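Local coordinates for malarial CLPB2 atpase/hsp101 protein (PDB 4IRF) that probably works as an ATP-driven chaperone of the ClpA/ClpB family, represented here by its N-terminal cargo-binding domain, at residues A[17-21]-A[40-44]. Numbering follows the deposited sequence.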
ATOM      1  N   ILE A  17      -8.097   6.039   2.226  1.00 20.67           N
ATOM      2  CA  ILE A  17      -9.291   5.368   1.692  1.00 22.71           C
ATOM      3  C   ILE A  17      -9.246   5.387   0.156  1.00 24.82           C
ATOM      4  O   ILE A  17      -9.564   4.396  -0.481  1.00 24.06           O
ATOM      5  CB  ILE A  17     -10.547   6.118   2.137  1.00 21.36           C
ATOM      6  CG1 ILE A  17     -10.758   5.991   3.645  1.00 31.71           C
ATOM      7  CG2 ILE A  17     -11.777   5.564   1.439  1.00 24.63           C
ATOM      8  CD1 ILE A  17     -10.911   4.585   4.096  1.00 35.61           C
ATOM      9  N   ASN A  18      -8.846   6.515  -0.430  1.00 23.21           N
ATOM     10  CA  ASN A  18      -8.758   6.603  -1.886  1.00 25.33           C
ATOM     11  C   ASN A  18      -7.765   5.609  -2.489  1.00 26.24           C
ATOM     12  O   ASN A  18      -8.008   5.037  -3.554  1.00 23.74           O
ATOM     13  CB  ASN A  18      -8.433   8.034  -2.331  1.00 30.99           C
ATOM     14  CG  ASN A  18      -9.581   9.001  -2.054  1.00 31.08           C
ATOM     15  OD1 ASN A  18     -10.746   8.592  -1.927  1.00 34.93           O
ATOM     16  ND2 ASN A  18      -9.259  10.294  -1.975  1.00 36.64           N
ATOM     17  N   ILE A  19      -6.643   5.408  -1.809  1.00 20.54           N
ATOM     18  CA  ILE A  19      -5.703   4.385  -2.210  1.00 22.91           C
ATOM     19  C   ILE A  19      -6.362   2.998  -2.147  1.00 19.61           C
ATOM     20  O   ILE A  19      -6.205   2.195  -3.066  1.00 22.85           O
ATOM     21  CB  ILE A  19      -4.412   4.395  -1.334  1.00 19.12           C
ATOM     22  CG1 ILE A  19      -3.498   5.528  -1.802  1.00 21.37           C
ATOM     23  CG2 ILE A  19      -3.615   3.138  -1.505  1.00 21.62           C
ATOM     24  CD1 ILE A  19      -2.525   5.963  -0.751  1.00 21.98           C
ATOM     25  N   LEU A  20      -7.057   2.714  -1.047  1.00 19.92           N
ATOM     26  CA  LEU A  20      -7.745   1.431  -0.915  1.00 19.21           C
ATOM     27  C   LEU A  20      -8.779   1.233  -2.016  1.00 24.58           C
ATOM     28  O   LEU A  20      -8.841   0.173  -2.619  1.00 25.61           O
ATOM     29  CB  LEU A  20      -8.408   1.331   0.447  1.00 20.06           C
ATOM     30  CG  LEU A  20      -7.443   1.333   1.618  1.00 21.70           C
ATOM     31  CD1 LEU A  20      -8.249   1.374   2.930  1.00 24.60           C
ATOM     32  CD2 LEU A  20      -6.565   0.091   1.575  1.00 25.78           C
ATOM     33  N   ASN A  21      -9.571   2.256  -2.304  1.00 21.19           N
ATOM     34  CA  ASN A  21     -10.565   2.125  -3.374  1.00 26.12           C
ATOM     35  C   ASN A  21      -9.939   2.002  -4.768  1.00 25.60           C
ATOM     36  O   ASN A  21     -10.463   1.306  -5.645  1.00 28.33           O
ATOM     37  CB  ASN A  21     -11.539   3.293  -3.335  1.00 27.73           C
ATOM     38  CG  ASN A  21     -12.491   3.222  -2.159  1.00 27.77           C
ATOM     39  OD1 ASN A  21     -12.781   2.139  -1.660  1.00 36.02           O
ATOM     40  ND2 ASN A  21     -13.022   4.381  -1.741  1.00 34.31           N
ATOM     41  N   ILE A  40      -3.008  -2.959  -3.445  1.00 21.70           N
ATOM     42  CA  ILE A  40      -2.951  -1.740  -2.681  1.00 22.36           C
ATOM     43  C   ILE A  40      -1.632  -1.028  -2.951  1.00 22.80           C
ATOM     44  O   ILE A  40      -1.641   0.197  -3.100  1.00 20.99           O
ATOM     45  CB  ILE A  40      -3.093  -1.985  -1.187  1.00 17.82           C
ATOM     46  CG1 ILE A  40      -4.494  -2.583  -0.936  1.00 20.57           C
ATOM     47  CG2 ILE A  40      -2.901  -0.679  -0.419  1.00 19.45           C
ATOM     48  CD1 ILE A  40      -4.743  -2.839   0.536  1.00 20.75           C
ATOM     49  N   LEU A  41      -0.548  -1.809  -3.014  1.00 18.71           N
ATOM     50  CA  LEU A  41       0.790  -1.218  -3.339  1.00 19.07           C
ATOM     51  C   LEU A  41       0.760  -0.507  -4.705  1.00 25.64           C
ATOM     52  O   LEU A  41       1.245   0.634  -4.822  1.00 22.99           O
ATOM     53  CB  LEU A  41       1.900  -2.264  -3.244  1.00 23.23           C
ATOM     54  CG  LEU A  41       3.256  -1.677  -3.649  1.00 22.62           C
ATOM     55  CD1 LEU A  41       3.640  -0.520  -2.761  1.00 23.69           C
ATOM     56  CD2 LEU A  41       4.317  -2.733  -3.659  1.00 25.88           C
ATOM     57  N   SER A  42       0.148  -1.142  -5.708  1.00 20.57           N
ATOM     58  CA  SER A  42       0.045  -0.523  -7.045  1.00 21.66           C
ATOM     59  C   SER A  42      -0.610   0.842  -6.919  1.00 21.63           C
ATOM     60  O   SER A  42      -0.099   1.855  -7.410  1.00 25.67           O
ATOM     61  CB  SER A  42      -0.790  -1.403  -7.974  1.00 22.39           C
ATOM     62  OG  SER A  42      -0.951  -0.804  -9.256  1.00 28.75           O
ATOM     63  N   ALA A  43      -1.737   0.883  -6.193  1.00 25.84           N
ATOM     64  CA  ALA A  43      -2.473   2.122  -5.950  1.00 21.10           C
ATOM     65  C   ALA A  43      -1.677   3.189  -5.173  1.00 24.66           C
ATOM     66  O   ALA A  43      -1.764   4.390  -5.439  1.00 25.95           O
ATOM     67  CB  ALA A  43      -3.796   1.798  -5.223  1.00 22.66           C
ATOM     68  N   LEU A  44      -0.929   2.740  -4.178  1.00 20.85           N
ATOM     69  CA  LEU A  44      -0.197   3.644  -3.308  1.00 20.21           C
ATOM     70  C   LEU A  44       0.917   4.285  -4.132  1.00 28.54           C
ATOM     71  O   LEU A  44       1.029   5.515  -4.147  1.00 24.67           O
ATOM     72  CB  LEU A  44       0.328   2.867  -2.094  1.00 20.06           C
ATOM     73  CG  LEU A  44       0.860   3.726  -0.954  1.00 21.80           C
ATOM     74  CD1 LEU A  44       0.624   3.052   0.389  1.00 21.64           C
ATOM     75  CD2 LEU A  44       2.348   3.915  -1.168  1.00 23.00           C
TER
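Ile-19 reaches from helix 14-29 into the surface of helix 37-46 made by Ile-40, Ala-43 and Leu-44. Its CB points at the partner helix and divides into two branches. With chi1 of Ile-19 at -78°, CG1 lies anti to the carbonyl carbon and the methyl CG2 anti to the backbone N. Ile-19 CG2 sits among all three partners, 4.0 Å from Ile-40 CG2. The same methyl, Ile-19 CG2, is 3.8 Å from Leu-44 N, beside the backbone bond from Leu-44 N to Ile-40 O. In the other branch Ile-19 CG1 passes 4.1 Å from Leu-44 CA. The extended chain (chi2 of Ile-19 158°) then carries Ile-19 CD1 onward to 4.1 Å from Leu-44 CG. A beta-branched residue suits this place because one residue can fill both directions. Ala-43 also faces the partner, and its short side chain lets the backbones come close: Ala-43 CB is 3.3 Å from Ile-19 O, and the axes of segments 17-21 and 40-44 approach to 8.4 Å, crossing at 124°. Leu-20 starts out pointing away, yet its length brings Leu-20 CD2 back to 3.6 Å from Ile-40 CD1, the two side chains meeting at a slant. Val-114 and Leu-117 of helix 114-121 also touch Ile-19, and Leu-121 touches Ile-40, so the pair belongs to the hydrophobic interior of this mainly helical Clp N-terminal domain. No hydrogen bond or charge links the segments; the association rests on burial of aliphatic surface, 236 Å² in all, and on the small size of Ala-43.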